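Local coordinates for protein probable aspartate aminotransferase 2 (Methanococcus jannaschii, PDB 2Z61) that catalyses transamination between 4-(hydroxymethyl)-2-furancarboxaldehyde phosphate and alanine with pyridoxal 5'-phosphate as cofactor, making the aminomethylfuran precursor of methanofuran, at residues Y79-I87 and C201-E209; V289-E299 and V309-F320. One frame throughout, in Å; residues are numbered along the deposited sequence.

Overall arrangement
Both contacts lie in one chain of this PLP-dependent aminotransferase, their centres 35 Å apart and their nearest atoms about 17 Å apart; they do not touch, and they involve different helices and loops. Interaction 1 is partly buried: the end of helix 69-82 and the turn after it pack on the loop between strands 185-189 and 214-219, beside the seven-stranded mixed sheet. The segments meet through side-chain packing, while their hydrogen bonds run within a segment or to residues such as E190 and Y233. Interaction 2 is the more buried, with a similar area (433 against 444 Å²). There the chain leaving the long helix 269-295 reverses and packs on the segment running from strand 308-309 into helix 317-328, a backbone beta bridge adding to an indole-centred apolar cluster.

Interaction 1. Residues Y79-I87 and C201-E209; sequences YKDKYKADI and CYSAIEFDE
The ring of Y83 lies across S203, whose CB is 3.4 Å from Y83 CE2, while I205 CG2 sits over the same ring face, offset toward the rim. This joins the C-terminal end of helix 69-82 to the loop between strands 185-189 and 214-219, at the flank of the mixed sheet of the PLP-dependent aminotransferase fold; Y79 and S203 both touch L216 of that sheet. Y83 is the first residue to leave helical geometry, and with CG anti to the carbonyl carbon (chi1 -47°) its ring is directed at the loop. K82 CG lies over the rim of the opposite face, 3.5 Å above the plane, and the extended K82 chain carries NZ to 3.5 Å from C201 SG. At the ring edge stands the E206 carboxylate, its plane turned 77° from the ring and OE2 3.5 Å from Y83 CD2. The other oxygen, E206 OE1, accepts from S203 N at 3.0 Å, the donor arriving from above the carboxylate plane, and so fastens the start of the 3-10 turn 204-206. An alanine at E206 would remove this acceptor and the group at the ring edge, and would probably leave S203 N without its side-chain partner and Y83 less firmly placed. The hydroxyl of S203 is held outside the contact by E190, and that of Y79 by Y233. Beyond Y83, toward the end of the segment 79-87, the contact is aliphatic: A85 CB packs on I205 CG1, and I87 meets I205 tip to tip, CD1 to CD1 at 3.6 Å.

Interaction 2. Residues V289-E299 and V309-F320; sequences VLKYVKDFGWE and VFPNIGEDGREF
E299 O accepts from N312 N at 2.8 Å, with the donor in the carbonyl plane and an N-H...O angle of 166°; P311 CA makes a CA-H...O contact with the same oxygen at 3.2 Å. The return bond, E299 N to N312 O, is weak at 3.3 Å although nearly straight, and together the two define a single antiparallel bridge, a hydrogen-bonded pair. N312 also folds its own OD1 onto G314 N (2.8 Å), an Asx turn, while its ND2 bonds Y345 OH. Next to the bridge, the W298 indole is clamped on both faces: I313 CG2 lies 3.5 Å from the centroid of the five-membered ring, 17° off the normal, a CH-pi contact, and F296 CB covers the opposite face. I313 CG2 stands anti to the carbonyl carbon, with CG1 between the backbone N and the carbonyl carbon (chi1 63°), and this presents the methyl to the indole. P311 CG approaches W298 CE3 at 3.9 Å, and F320 reaches W298 CZ2 with CZ, the two rings meeting obliquely. Further back along the helix, the side chains of V289 and V309 pass each other in opposite directions, CG1 of V289 3.9 Å from CG2 of V309. A Schellman motif at G297 thus ends a helix bridged to the segment leading from edge strand 308-309 into D316-capped helix 317-328, with P311, I313 and F320 on I346 of the antiparallel sheet in this PLP-dependent aminotransferase fold.

Interaction 1. Residues Y79-I87 and C201-E209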
loop_
_atom_site.group_PDB
_atom_site.type_symbol
_atom_site.label_atom_id
_atom_site.label_comp_id
_atom_site.label_asym_id
_atom_site.label_seq_id
_atom_site.Cartn_x
_atom_site.Cartn_y
_atom_site.Cartn_z
ATOM N N TYR A 79 23.134 2.296 -8.571
ATOM C CA TYR A 79 23.982 2.058 -7.410
ATOM C C TYR A 79 25.410 1.678 -7.768
ATOM O O TYR A 79 26.339 1.981 -7.023
ATOM C CB TYR A 79 23.364 0.992 -6.502
ATOM C CG TYR A 79 22.292 1.561 -5.596
ATOM C CD1 TYR A 79 21.067 1.992 -6.117
ATOM C CD2 TYR A 79 22.529 1.745 -4.237
ATOM C CE1 TYR A 79 20.111 2.601 -5.307
ATOM C CE2 TYR A 79 21.578 2.351 -3.414
ATOM C CZ TYR A 79 20.372 2.778 -3.958
ATOM O OH TYR A 79 19.434 3.381 -3.161
ATOM N N LYS A 80 25.584 1.019 -8.907
ATOM C CA LYS A 80 26.916 0.634 -9.343
ATOM C C LYS A 80 27.671 1.860 -9.858
ATOM O O LYS A 80 28.897 1.861 -9.906
ATOM C CB LYS A 80 26.838 -0.436 -10.440
ATOM C CG LYS A 80 26.117 -1.716 -10.015
ATOM C CD LYS A 80 26.409 -2.883 -10.964
ATOM C CE LYS A 80 26.065 -2.564 -12.418
ATOM N NZ LYS A 80 24.597 -2.445 -12.657
ATOM N N ASP A 81 26.937 2.906 -10.228
ATOM C CA ASP A 81 27.560 4.123 -10.736
ATOM C C ASP A 81 27.775 5.180 -9.658
ATOM O O ASP A 81 28.857 5.751 -9.554
ATOM C CB ASP A 81 26.724 4.731 -11.866
ATOM C CG ASP A 81 26.495 3.764 -13.014
ATOM O OD1 ASP A 81 27.452 3.067 -13.409
ATOM O OD2 ASP A 81 25.358 3.707 -13.528
ATOM N N LYS A 82 26.748 5.450 -8.858
ATOM C CA LYS A 82 26.869 6.458 -7.809
ATOM C C LYS A 82 27.784 5.952 -6.698
ATOM O O LYS A 82 28.503 6.727 -6.066
ATOM C CB LYS A 82 25.488 6.813 -7.247
ATOM C CG LYS A 82 25.504 7.999 -6.296
ATOM C CD LYS A 82 24.116 8.329 -5.770
ATOM C CE LYS A 82 24.152 9.541 -4.843
ATOM N NZ LYS A 82 22.814 9.854 -4.260
ATOM N N TYR A 83 27.752 4.645 -6.467
ATOM C CA TYR A 83 28.592 4.014 -5.459
ATOM C C TYR A 83 29.248 2.831 -6.160
ATOM O O TYR A 83 28.766 2.379 -7.197
ATOM C CB TYR A 83 27.753 3.520 -4.275
ATOM C CG TYR A 83 26.750 4.529 -3.764
ATOM C CD1 TYR A 83 25.479 4.624 -4.330
ATOM C CD2 TYR A 83 27.076 5.404 -2.729
ATOM C CE1 TYR A 83 24.557 5.562 -3.880
ATOM C CE2 TYR A 83 26.162 6.347 -2.271
ATOM C CZ TYR A 83 24.905 6.420 -2.851
ATOM O OH TYR A 83 23.992 7.344 -2.402
ATOM N N LYS A 84 30.348 2.327 -5.619
ATOM C CA LYS A 84 31.006 1.198 -6.260
ATOM C C LYS A 84 30.412 -0.115 -5.785
ATOM O O LYS A 84 31.105 -1.128 -5.710
ATOM C CB LYS A 84 32.512 1.230 -5.989
ATOM C CG LYS A 84 33.261 2.260 -6.827
ATOM C CD LYS A 84 34.769 2.142 -6.641
ATOM C CE LYS A 84 35.512 3.137 -7.521
ATOM N NZ LYS A 84 36.985 3.110 -7.293
ATOM N N ALA A 85 29.122 -0.097 -5.475
ATOM C CA ALA A 85 28.437 -1.292 -5.001
ATOM C C ALA A 85 27.626 -1.949 -6.109
ATOM O O ALA A 85 26.798 -1.302 -6.752
ATOM C CB ALA A 85 27.529 -0.937 -3.834
ATOM N N ASP A 86 27.868 -3.236 -6.335
ATOM C CA ASP A 86 27.140 -3.965 -7.361
ATOM C C ASP A 86 25.990 -4.729 -6.714
ATOM O O ASP A 86 26.186 -5.493 -5.765
ATOM C CB ASP A 86 28.071 -4.930 -8.100
ATOM C CG ASP A 86 28.750 -5.910 -7.169
ATOM O OD1 ASP A 86 29.511 -5.463 -6.283
ATOM O OD2 ASP A 86 28.519 -7.127 -7.323
ATOM N N ILE A 87 24.789 -4.509 -7.232
ATOM C CA ILE A 87 23.594 -5.148 -6.702
ATOM C C ILE A 87 22.836 -5.826 -7.835
ATOM O O ILE A 87 22.740 -5.283 -8.933
ATOM C CB ILE A 87 22.674 -4.100 -6.038
ATOM C CG1 ILE A 87 23.419 -3.415 -4.893
ATOM C CG2 ILE A 87 21.414 -4.760 -5.511
ATOM C CD1 ILE A 87 22.676 -2.242 -4.303
ATOM N N CYS A 201 26.890 12.280 -0.708
ATOM C CA CYS A 201 25.742 11.439 -0.382
ATOM C C CYS A 201 26.266 10.148 0.252
ATOM O O CYS A 201 27.021 9.402 -0.371
ATOM C CB CYS A 201 24.938 11.108 -1.644
ATOM S SG CYS A 201 24.049 12.506 -2.381
ATOM N N TYR A 202 25.861 9.897 1.493
ATOM C CA TYR A 202 26.291 8.712 2.227
ATOM C C TYR A 202 25.211 7.636 2.284
ATOM O O TYR A 202 24.165 7.837 2.900
ATOM C CB TYR A 202 26.684 9.107 3.654
ATOM C CG TYR A 202 28.144 8.907 3.990
ATOM C CD1 TYR A 202 28.679 9.420 5.173
ATOM C CD2 TYR A 202 28.993 8.198 3.138
ATOM C CE1 TYR A 202 30.021 9.236 5.499
ATOM C CE2 TYR A 202 30.337 8.006 3.455
ATOM C CZ TYR A 202 30.842 8.529 4.637
ATOM O OH TYR A 202 32.170 8.349 4.956
ATOM N N SER A 203 25.478 6.495 1.652
ATOM C CA SER A 203 24.541 5.374 1.631
ATOM C C SER A 203 25.070 4.226 2.499
ATOM O O SER A 203 26.282 4.062 2.642
ATOM C CB SER A 203 24.346 4.891 0.187
ATOM O OG SER A 203 23.573 3.704 0.129
ATOM N N ALA A 204 24.163 3.444 3.079
ATOM C CA ALA A 204 24.558 2.323 3.930
ATOM C C ALA A 204 25.231 1.241 3.108
ATOM O O ALA A 204 26.022 0.463 3.642
ATOM C CB ALA A 204 23.346 1.738 4.649
ATOM N N ILE A 205 24.905 1.194 1.815
ATOM C CA ILE A 205 25.474 0.205 0.901
ATOM C C ILE A 205 27.005 0.298 0.937
ATOM O O ILE A 205 27.697 -0.661 0.631
ATOM C CB ILE A 205 24.964 0.433 -0.563
ATOM C CG1 ILE A 205 25.333 -0.756 -1.454
ATOM C CG2 ILE A 205 25.591 1.681 -1.159
ATOM C CD1 ILE A 205 24.504 -1.998 -1.216
ATOM N N GLU A 206 27.522 1.457 1.332
ATOM C CA GLU A 206 28.964 1.665 1.411
ATOM C C GLU A 206 29.636 0.954 2.589
ATOM O O GLU A 206 30.848 0.758 2.581
ATOM C CB GLU A 206 29.269 3.171 1.451
ATOM C CG GLU A 206 28.910 3.878 0.146
ATOM C CD GLU A 206 29.010 5.390 0.229
ATOM O OE1 GLU A 206 28.334 5.994 1.086
ATOM O OE2 GLU A 206 29.764 5.982 -0.573
ATOM N N PHE A 207 28.855 0.554 3.589
ATOM C CA PHE A 207 29.403 -0.131 4.758
ATOM C C PHE A 207 29.121 -1.631 4.761
ATOM O O PHE A 207 29.802 -2.405 5.437
ATOM C CB PHE A 207 28.844 0.484 6.042
ATOM C CG PHE A 207 29.044 1.965 6.137
ATOM C CD1 PHE A 207 28.142 2.842 5.547
ATOM C CD2 PHE A 207 30.161 2.487 6.784
ATOM C CE1 PHE A 207 28.348 4.219 5.595
ATOM C CE2 PHE A 207 30.376 3.863 6.836
ATOM C CZ PHE A 207 29.467 4.730 6.238
ATOM N N ASP A 208 28.114 -2.040 4.006
ATOM C CA ASP A 208 27.733 -3.444 3.935
ATOM C C ASP A 208 27.296 -3.726 2.500
ATOM O O ASP A 208 26.113 -3.901 2.210
ATOM C CB ASP A 208 26.598 -3.702 4.936
ATOM C CG ASP A 208 26.049 -5.106 4.851
ATOM O OD1 ASP A 208 26.820 -6.032 4.532
ATOM O OD2 ASP A 208 24.847 -5.290 5.116
ATOM N N GLU A 209 28.276 -3.756 1.604
ATOM C CA GLU A 209 28.034 -3.975 0.184
ATOM C C GLU A 209 27.345 -5.284 -0.180
ATOM O O GLU A 209 26.844 -5.430 -1.294
ATOM C CB GLU A 209 29.348 -3.846 -0.587
ATOM C CG GLU A 209 29.989 -2.476 -0.441
ATOM C CD GLU A 209 31.315 -2.368 -1.162
ATOM O OE1 GLU A 209 32.202 -3.212 -0.907
ATOM O OE2 GLU A 209 31.471 -1.439 -1.985
#

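Interaction 2. Residues V289-E299 and V309-F320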
loop_
_atom_site.group_PDB
_atom_site.type_symbol
_atom_site.label_atom_id
_atom_site.label_comp_id
_atom_site.label_asym_id
_atom_site.label_seq_id
_atom_site.Cartn_x
_atom_site.Cartn_y
_atom_site.Cartn_z
ATOM N N VAL A 289 16.742 30.587 4.925
ATOM C CA VAL A 289 16.212 30.179 6.222
ATOM C C VAL A 289 17.276 30.212 7.312
ATOM O O VAL A 289 16.991 30.576 8.457
ATOM C CB VAL A 289 15.611 28.748 6.165
ATOM C CG1 VAL A 289 15.326 28.247 7.571
ATOM C CG2 VAL A 289 14.325 28.748 5.342
ATOM N N LEU A 290 18.498 29.827 6.959
ATOM C CA LEU A 290 19.590 29.806 7.926
ATOM C C LEU A 290 20.036 31.204 8.317
ATOM O O LEU A 290 20.436 31.433 9.458
ATOM C CB LEU A 290 20.780 29.024 7.374
ATOM C CG LEU A 290 20.568 27.513 7.278
ATOM C CD1 LEU A 290 21.773 26.861 6.620
ATOM C CD2 LEU A 290 20.337 26.950 8.667
ATOM N N LYS A 291 19.969 32.138 7.372
ATOM C CA LYS A 291 20.363 33.509 7.657
ATOM C C LYS A 291 19.474 34.078 8.758
ATOM O O LYS A 291 19.974 34.654 9.726
ATOM C CB LYS A 291 20.264 34.376 6.393
ATOM C CG LYS A 291 20.736 35.822 6.584
ATOM C CD LYS A 291 19.740 36.642 7.406
ATOM C CE LYS A 291 20.327 37.965 7.893
ATOM N NZ LYS A 291 21.180 37.799 9.106
ATOM N N TYR A 292 18.159 33.915 8.613
ATOM C CA TYR A 292 17.220 34.427 9.610
ATOM C C TYR A 292 17.336 33.706 10.946
ATOM O O TYR A 292 17.304 34.337 12.000
ATOM C CB TYR A 292 15.777 34.325 9.109
ATOM C CG TYR A 292 15.368 35.423 8.150
ATOM C CD1 TYR A 292 15.967 35.542 6.894
ATOM C CD2 TYR A 292 14.369 36.337 8.492
ATOM C CE1 TYR A 292 15.578 36.544 6.000
ATOM C CE2 TYR A 292 13.969 37.339 7.606
ATOM C CZ TYR A 292 14.577 37.436 6.365
ATOM O OH TYR A 292 14.179 38.413 5.481
ATOM N N VAL A 293 17.463 32.383 10.896
ATOM C CA VAL A 293 17.583 31.587 12.108
ATOM C C VAL A 293 18.741 32.076 12.978
ATOM O O VAL A 293 18.606 32.188 14.194
ATOM C CB VAL A 293 17.777 30.091 11.762
ATOM C CG1 VAL A 293 18.135 29.294 13.009
ATOM C CG2 VAL A 293 16.499 29.543 11.148
ATOM N N LYS A 294 19.875 32.371 12.354
ATOM C CA LYS A 294 21.034 32.848 13.101
ATOM C C LYS A 294 20.730 34.255 13.600
ATOM O O LYS A 294 21.160 34.656 14.681
ATOM C CB LYS A 294 22.275 32.867 12.206
ATOM C CG LYS A 294 23.570 33.114 12.959
ATOM C CD LYS A 294 24.765 33.170 12.021
ATOM C CE LYS A 294 24.709 34.398 11.119
ATOM N NZ LYS A 294 25.974 34.582 10.349
ATOM N N ASP A 295 19.974 34.992 12.796
ATOM C CA ASP A 295 19.580 36.352 13.127
ATOM C C ASP A 295 18.631 36.296 14.326
ATOM O O ASP A 295 18.729 37.097 15.252
ATOM C CB ASP A 295 18.883 36.975 11.918
ATOM C CG ASP A 295 18.661 38.461 12.069
ATOM O OD1 ASP A 295 17.853 38.857 12.933
ATOM O OD2 ASP A 295 19.296 39.231 11.316
ATOM N N PHE A 296 17.721 35.328 14.300
ATOM C CA PHE A 296 16.747 35.133 15.367
ATOM C C PHE A 296 17.415 34.663 16.655
ATOM O O PHE A 296 16.764 34.535 17.691
ATOM C CB PHE A 296 15.703 34.090 14.941
ATOM C CG PHE A 296 14.784 34.548 13.839
ATOM C CD1 PHE A 296 14.240 33.626 12.953
ATOM C CD2 PHE A 296 14.436 35.891 13.703
ATOM C CE1 PHE A 296 13.364 34.030 11.948
ATOM C CE2 PHE A 296 13.558 36.306 12.698
ATOM C CZ PHE A 296 13.022 35.373 11.821
ATOM N N GLY A 297 18.714 34.396 16.586
ATOM C CA GLY A 297 19.419 33.928 17.765
ATOM C C GLY A 297 19.092 32.483 18.098
ATOM O O GLY A 297 19.335 32.031 19.221
ATOM N N TRP A 298 18.534 31.753 17.131
ATOM C CA TRP A 298 18.190 30.346 17.335
ATOM C C TRP A 298 19.394 29.447 17.072
ATOM O O TRP A 298 20.329 29.837 16.374
ATOM C CB TRP A 298 17.040 29.923 16.415
ATOM C CG TRP A 298 15.727 30.570 16.723
ATOM C CD1 TRP A 298 15.363 31.176 17.891
ATOM C CD2 TRP A 298 14.576 30.614 15.870
ATOM N NE1 TRP A 298 14.053 31.591 17.821
ATOM C CE2 TRP A 298 13.547 31.260 16.593
ATOM C CE3 TRP A 298 14.314 30.168 14.568
ATOM C CZ2 TRP A 298 12.273 31.470 16.056
ATOM C CZ3 TRP A 298 13.045 30.376 14.032
ATOM C CH2 TRP A 298 12.040 31.024 14.778
ATOM N N GLU A 299 19.362 28.238 17.626
ATOM C CA GLU A 299 20.459 27.296 17.446
ATOM C C GLU A 299 20.123 26.116 16.545
ATOM O O GLU A 299 19.054 25.512 16.656
ATOM C CB GLU A 299 20.929 26.756 18.798
ATOM C CG GLU A 299 21.843 27.688 19.567
ATOM C CD GLU A 299 22.319 27.073 20.865
ATOM O OE1 GLU A 299 22.836 25.935 20.828
ATOM O OE2 GLU A 299 22.178 27.725 21.921
ATOM N N VAL A 309 14.757 22.371 8.689
ATOM C CA VAL A 309 15.700 22.980 9.619
ATOM C C VAL A 309 14.976 22.819 10.956
ATOM O O VAL A 309 13.773 23.090 11.057
ATOM C CB VAL A 309 15.957 24.465 9.296
ATOM C CG1 VAL A 309 16.952 25.040 10.283
ATOM C CG2 VAL A 309 16.518 24.597 7.878
ATOM N N PHE A 310 15.698 22.354 11.971
ATOM C CA PHE A 310 15.106 22.087 13.282
ATOM C C PHE A 310 15.788 22.910 14.383
ATOM O O PHE A 310 16.531 22.373 15.205
ATOM C CB PHE A 310 15.253 20.588 13.573
ATOM C CG PHE A 310 14.302 20.057 14.601
ATOM C CD1 PHE A 310 12.927 20.101 14.386
ATOM C CD2 PHE A 310 14.778 19.460 15.761
ATOM C CE1 PHE A 310 12.041 19.551 15.313
ATOM C CE2 PHE A 310 13.903 18.909 16.693
ATOM C CZ PHE A 310 12.531 18.954 16.466
ATOM N N PRO A 311 15.521 24.223 14.424
ATOM C CA PRO A 311 16.109 25.129 15.414
ATOM C C PRO A 311 15.620 25.019 16.852
ATOM O O PRO A 311 14.446 24.728 17.107
ATOM C CB PRO A 311 15.806 26.503 14.832
ATOM C CG PRO A 311 14.461 26.288 14.211
ATOM C CD PRO A 311 14.636 24.958 13.503
ATOM N N ASN A 312 16.541 25.256 17.782
ATOM C CA ASN A 312 16.233 25.257 19.209
ATOM C C ASN A 312 15.860 26.711 19.488
ATOM O O ASN A 312 16.727 27.584 19.502
ATOM C CB ASN A 312 17.465 24.882 20.034
ATOM C CG ASN A 312 17.179 24.852 21.526
ATOM O OD1 ASN A 312 16.570 25.771 22.072
ATOM N ND2 ASN A 312 17.625 23.795 22.191
ATOM N N ILE A 313 14.576 26.972 19.695
ATOM C CA ILE A 313 14.119 28.333 19.940
ATOM C C ILE A 313 14.131 28.706 21.414
ATOM O O ILE A 313 13.553 29.719 21.811
ATOM C CB ILE A 313 12.699 28.544 19.385
ATOM C CG1 ILE A 313 11.711 27.635 20.118
ATOM C CG2 ILE A 313 12.687 28.259 17.888
ATOM C CD1 ILE A 313 10.270 27.840 19.699
ATOM N N GLY A 314 14.792 27.882 22.219
ATOM C CA GLY A 314 14.880 28.145 23.643
ATOM C C GLY A 314 13.552 28.189 24.377
ATOM O O GLY A 314 13.487 28.672 25.507
ATOM N N GLU A 315 12.491 27.684 23.758
ATOM C CA GLU A 315 11.184 27.707 24.404
ATOM C C GLU A 315 10.180 26.707 23.857
ATOM O O GLU A 315 10.410 26.100 22.836
ATOM C CB GLU A 315 10.598 29.118 24.360
ATOM C CG GLU A 315 10.442 29.677 22.959
ATOM C CD GLU A 315 9.673 30.983 22.935
ATOM O OE1 GLU A 315 8.481 30.980 23.308
ATOM O OE2 GLU A 315 10.256 32.013 22.537
ATOM N N ASP A 316 9.012 26.633 24.480
ATOM C CA ASP A 316 8.050 25.618 24.093
ATOM C C ASP A 316 7.560 25.748 22.663
ATOM O O ASP A 316 6.692 26.567 22.359
ATOM C CB ASP A 316 6.861 25.604 25.057
ATOM C CG ASP A 316 5.965 24.400 24.843
ATOM O OD1 ASP A 316 5.288 24.346 23.793
ATOM O OD2 ASP A 316 5.937 23.514 25.720
ATOM N N GLY A 317 8.085 24.888 21.793
ATOM C CA GLY A 317 7.689 24.900 20.386
ATOM C C GLY A 317 6.171 24.817 20.175
ATOM O O GLY A 317 5.568 25.486 19.367
ATOM N N ARG A 318 5.523 23.965 20.947
ATOM C CA ARG A 318 4.070 23.802 20.844
ATOM C C ARG A 318 3.317 25.141 20.950
ATOM O O ARG A 318 2.521 25.521 20.079
ATOM C CB ARG A 318 3.583 22.864 21.954
ATOM C CG ARG A 318 2.072 22.617 22.004
ATOM C CD ARG A 318 1.678 21.413 21.165
ATOM N NE ARG A 318 0.379 20.854 21.548
ATOM C CZ ARG A 318 -0.154 19.759 21.003
ATOM N NH1 ARG A 318 0.496 19.100 20.049
ATOM N NH2 ARG A 318 -1.334 19.315 21.417
ATOM N N GLU A 319 3.572 25.847 22.043
ATOM C CA GLU A 319 2.928 27.123 22.309
ATOM C C GLU A 319 3.353 28.164 21.286
ATOM O O GLU A 319 2.524 28.916 20.772
ATOM C CB GLU A 319 3.259 27.595 23.723
ATOM C CG GLU A 319 2.668 26.705 24.804
ATOM C CD GLU A 319 3.061 27.142 26.200
ATOM O OE1 GLU A 319 2.839 28.327 26.532
ATOM O OE2 GLU A 319 3.582 26.302 26.966
ATOM N N PHE A 320 4.648 28.198 20.993
ATOM C CA PHE A 320 5.184 29.141 20.024
ATOM C C PHE A 320 4.415 29.018 18.713
ATOM O O PHE A 320 3.966 30.013 18.147
ATOM C CB PHE A 320 6.664 28.851 19.769
ATOM C CG PHE A 320 7.290 29.752 18.740
ATOM C CD1 PHE A 320 7.676 31.047 19.069
ATOM C CD2 PHE A 320 7.477 29.310 17.432
ATOM C CE1 PHE A 320 8.243 31.894 18.111
ATOM C CE2 PHE A 320 8.042 30.143 16.466
ATOM C CZ PHE A 320 8.426 31.441 16.806
#